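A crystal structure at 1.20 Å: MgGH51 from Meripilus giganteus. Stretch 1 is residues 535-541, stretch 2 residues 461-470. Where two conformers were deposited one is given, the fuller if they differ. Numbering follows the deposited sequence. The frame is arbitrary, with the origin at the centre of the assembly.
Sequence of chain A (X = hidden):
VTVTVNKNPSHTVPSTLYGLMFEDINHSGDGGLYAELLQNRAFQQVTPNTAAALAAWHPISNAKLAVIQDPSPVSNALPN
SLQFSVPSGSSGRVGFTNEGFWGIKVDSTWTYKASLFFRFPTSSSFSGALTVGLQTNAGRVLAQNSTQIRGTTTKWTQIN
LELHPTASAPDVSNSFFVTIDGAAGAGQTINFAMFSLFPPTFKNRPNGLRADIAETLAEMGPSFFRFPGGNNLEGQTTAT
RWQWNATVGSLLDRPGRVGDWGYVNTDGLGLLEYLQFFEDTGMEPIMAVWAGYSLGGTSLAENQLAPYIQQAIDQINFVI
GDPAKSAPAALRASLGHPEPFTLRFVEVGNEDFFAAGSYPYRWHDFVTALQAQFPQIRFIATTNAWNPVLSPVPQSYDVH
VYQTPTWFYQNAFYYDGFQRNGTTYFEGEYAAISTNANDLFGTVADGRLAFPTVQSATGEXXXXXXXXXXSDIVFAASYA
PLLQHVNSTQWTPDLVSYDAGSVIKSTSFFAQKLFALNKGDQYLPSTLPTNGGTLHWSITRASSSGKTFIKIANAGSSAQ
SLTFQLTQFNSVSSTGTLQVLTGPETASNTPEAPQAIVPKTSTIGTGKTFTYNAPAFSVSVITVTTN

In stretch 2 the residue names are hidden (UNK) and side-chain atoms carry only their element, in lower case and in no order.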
# COMPACT_ATOMS: atom_id res chain seq x y z
N LEU A 535 -1.49 28.53 12.55
CA LEU A 535 -1.25 28.97 11.17
C LEU A 535 0.20 28.74 10.82
O LEU A 535 1.13 29.23 11.49
CB LEU A 535 -1.56 30.46 11.02
CG LEU A 535 -1.47 31.01 9.59
CD1 LEU A 535 -2.52 30.39 8.68
CD2 LEU A 535 -1.61 32.52 9.61
N HIS A 536 0.45 27.94 9.77
CA HIS A 536 1.82 27.54 9.37
C HIS A 536 1.96 27.63 7.88
O HIS A 536 1.00 27.57 7.13
CB HIS A 536 2.08 26.09 9.85
CG HIS A 536 2.14 25.97 11.33
ND1 HIS A 536 3.33 26.08 11.99
CD2 HIS A 536 1.13 25.87 12.24
CE1 HIS A 536 3.02 26.04 13.30
NE2 HIS A 536 1.72 25.94 13.48
N TRP A 537 3.21 27.76 7.42
CA TRP A 537 3.48 27.83 5.98
C TRP A 537 4.89 27.34 5.72
O TRP A 537 5.74 27.29 6.64
CB TRP A 537 3.31 29.30 5.48
CG TRP A 537 4.11 30.28 6.25
CD1 TRP A 537 5.42 30.63 6.05
CD2 TRP A 537 3.66 31.04 7.41
NE1 TRP A 537 5.83 31.51 7.02
CE2 TRP A 537 4.76 31.78 7.85
CE3 TRP A 537 2.47 31.10 8.10
CZ2 TRP A 537 4.69 32.60 8.99
CZ3 TRP A 537 2.39 31.93 9.18
CH2 TRP A 537 3.49 32.67 9.62
N SER A 538 5.16 27.04 4.46
CA SER A 538 6.50 26.64 3.97
C SER A 538 6.58 27.00 2.49
O SER A 538 5.61 26.77 1.74
CB SER A 538 6.73 25.15 4.19
OG SER A 538 7.99 24.75 3.66
N ILE A 539 7.72 27.56 2.08
CA ILE A 539 7.91 28.09 0.72
C ILE A 539 9.11 27.37 0.11
O ILE A 539 10.21 27.36 0.68
CB ILE A 539 8.08 29.61 0.71
CG1 ILE A 539 6.90 30.26 1.44
CG2 ILE A 539 8.23 30.08 -0.69
CD1 ILE A 539 6.97 31.74 1.63
N THR A 540 8.90 26.83 -1.08
CA THR A 540 9.96 26.20 -1.88
C THR A 540 9.94 26.72 -3.30
O THR A 540 8.95 27.37 -3.70
CB THR A 540 9.87 24.65 -1.86
OG1 THR A 540 8.64 24.26 -2.47
CG2 THR A 540 10.00 24.11 -0.45
N ARG A 541 10.99 26.46 -4.03
CA ARG A 541 11.17 26.98 -5.41
C ARG A 541 11.81 25.91 -6.29
O ARG A 541 12.76 25.28 -5.84
CB ARG A 541 11.99 28.28 -5.33
CG ARG A 541 12.22 28.99 -6.66
CD ARG A 541 12.88 30.36 -6.46
NE ARG A 541 13.15 31.08 -7.69
CZ ARG A 541 14.22 30.89 -8.48
NH1 ARG A 541 15.16 29.98 -8.17
NH2 ARG A 541 14.33 31.56 -9.63
N UNK A 461 -1.10 18.92 7.70
CA UNK A 461 -0.48 19.86 6.79
C UNK A 461 0.37 20.85 7.58
O UNK A 461 1.51 21.17 7.15
c UNK A 461 -1.50 20.57 5.95
N UNK A 462 -0.06 21.31 8.74
CA UNK A 462 0.77 22.19 9.56
C UNK A 462 2.06 21.46 9.96
O UNK A 462 3.15 22.03 9.86
c UNK A 462 -0.03 22.65 10.78
N UNK A 463 1.92 20.23 10.42
CA UNK A 463 3.13 19.45 10.79
C UNK A 463 4.03 19.28 9.54
O UNK A 463 5.28 19.37 9.68
c UNK A 463 3.75 17.22 11.85
c UNK A 463 4.21 16.09 11.16
c UNK A 463 5.63 15.48 12.97
c UNK A 463 2.66 18.09 11.29
c UNK A 463 5.17 15.27 11.68
c UNK A 463 4.25 17.41 13.13
c UNK A 463 5.22 16.58 13.66
N UNK A 464 3.47 19.07 8.36
CA UNK A 464 4.26 18.88 7.13
C UNK A 464 5.01 20.16 6.76
O UNK A 464 6.11 20.03 6.16
c UNK A 464 3.33 18.41 6.02
c UNK A 464 1.95 16.53 3.84
s UNK A 464 1.22 16.67 5.42
c UNK A 464 2.74 16.98 6.28
N UNK A 465 4.50 21.34 7.05
CA UNK A 465 5.26 22.56 6.78
C UNK A 465 6.59 22.52 7.58
O UNK A 465 7.62 22.98 7.09
o UNK A 465 4.25 24.01 8.48
c UNK A 465 4.51 23.86 7.08
c UNK A 465 3.26 23.99 6.25
N UNK A 466 6.55 21.96 8.80
CA UNK A 466 7.76 21.80 9.58
C UNK A 466 8.67 20.73 8.98
O UNK A 466 9.88 20.89 8.99
N UNK A 467 8.12 19.61 8.50
CA UNK A 467 8.95 18.61 7.81
C UNK A 467 9.71 19.28 6.65
O UNK A 467 10.91 19.02 6.43
c UNK A 467 6.55 15.55 7.75
c UNK A 467 7.36 16.66 8.40
c UNK A 467 8.30 16.05 9.43
c UNK A 467 8.10 17.45 7.33
N UNK A 468 9.01 20.12 5.91
CA UNK A 468 9.61 20.75 4.74
C UNK A 468 10.64 21.80 5.14
O UNK A 468 11.75 21.86 4.58
o UNK A 468 7.46 21.18 0.75
c UNK A 468 7.84 22.11 1.53
c UNK A 468 8.50 21.32 3.81
o UNK A 468 7.35 23.24 1.57
c UNK A 468 8.99 21.79 2.48
N UNK A 469 10.32 22.64 6.14
CA UNK A 469 11.33 23.61 6.64
C UNK A 469 12.61 22.90 7.09
O UNK A 469 13.72 23.37 6.88
n UNK A 469 8.26 25.90 9.88
c UNK A 469 10.71 24.41 7.79
c UNK A 469 11.10 26.36 9.43
c UNK A 469 11.72 25.36 8.44
n UNK A 469 8.76 24.69 11.76
c UNK A 469 9.16 25.43 10.72
n UNK A 469 10.48 25.66 10.57
N UNK A 470 12.42 21.75 7.79
CA UNK A 470 13.54 20.94 8.35
C UNK A 470 14.02 19.87 7.39
O UNK A 470 14.66 18.91 7.86
c UNK A 470 12.89 21.45 10.74
c UNK A 470 13.13 20.39 9.68
n UNK A 470 11.64 21.65 11.14
o UNK A 470 13.87 22.09 11.14
O HOH W 1 5.67 25.11 10.68
O HOH W 2 6.51 24.45 -0.78
O HOH W 3 8.40 27.34 7.26

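Position 461 carries a single carbon beyond CA, and it touches nothing on the strand 535-541; one methyl-sized carbon means alanine, Ala461. Position 462 also has one carbon, but here it lies 3.7 Å from CD2 of His536. This is Ala462, whose small CB lets the helix backbone come close to the strand: the CA atoms of Ala462 and His536 are 5.5 Å apart.

At position 463 one carbon leads to a ring of six carbons with no oxygen, which identifies Phe463. Its CA-to-CB bond points away from the strand, and the apolar ring is buried elsewhere. Position 464 has an unbranched chain of two carbons, a sulfur and a terminal carbon, so it is Met464; its flexible end also leads away.

Position 465 has a CB bearing one oxygen and one carbon, the branching of threonine. In Thr465, CB points toward the strand and lies 3.9 Å from CB of Ser538 and 3.7 Å from O of Trp537. Its OG1 donates to O of Ala462 at 2.7 Å, turning the hydroxyl back onto its own helix, and also sits 3.3 Å from CB of His536.

Position 466 has no side-chain atoms and is Gly466. A CB here would meet nothing of the strand but would be crowded by O of Phe463. Position 467 has four carbons, forked at the second, hence Leu467, an apolar side chain whose end leads away.

Position 468 has three carbons, the third carrying two oxygens: a carboxylate on a chain long enough for Glu468. It reaches the strand, where OG of Ser538 donates to OE1 at 2.7 Å; CG2 of Thr540 lies 3.4 Å from the same OE1. Position 469 shows three carbons, a nitrogen, and a carbon with two more nitrogens, the guanidinium of Arg469. NH1 lies 4.3 Å from O of Trp537, which is at the edge of the group. Position 470 has two carbons, the second bearing an oxygen and a nitrogen. This is Asn470, which leaves helical phi/psi and whose ND2 donates to O of Gly466 at 2.9 Å.

The contact thus combines close backbone packing with one direct hydrogen bond, and water completes it. Water 1 links Thr465 OG1, Arg469 NH1 and His536 ND1; water 2 joins Glu468 OE1 to Thr540 OG1; water 3 bridges Arg469 NH1 and Trp537 O. Alternate strand residues His536, Ser538 and Thr540 point toward the helix, which answers with Thr465 and Glu468, three residues apart and so on one side of it.

Stretch 2 (461-470) AAFMTGLERN
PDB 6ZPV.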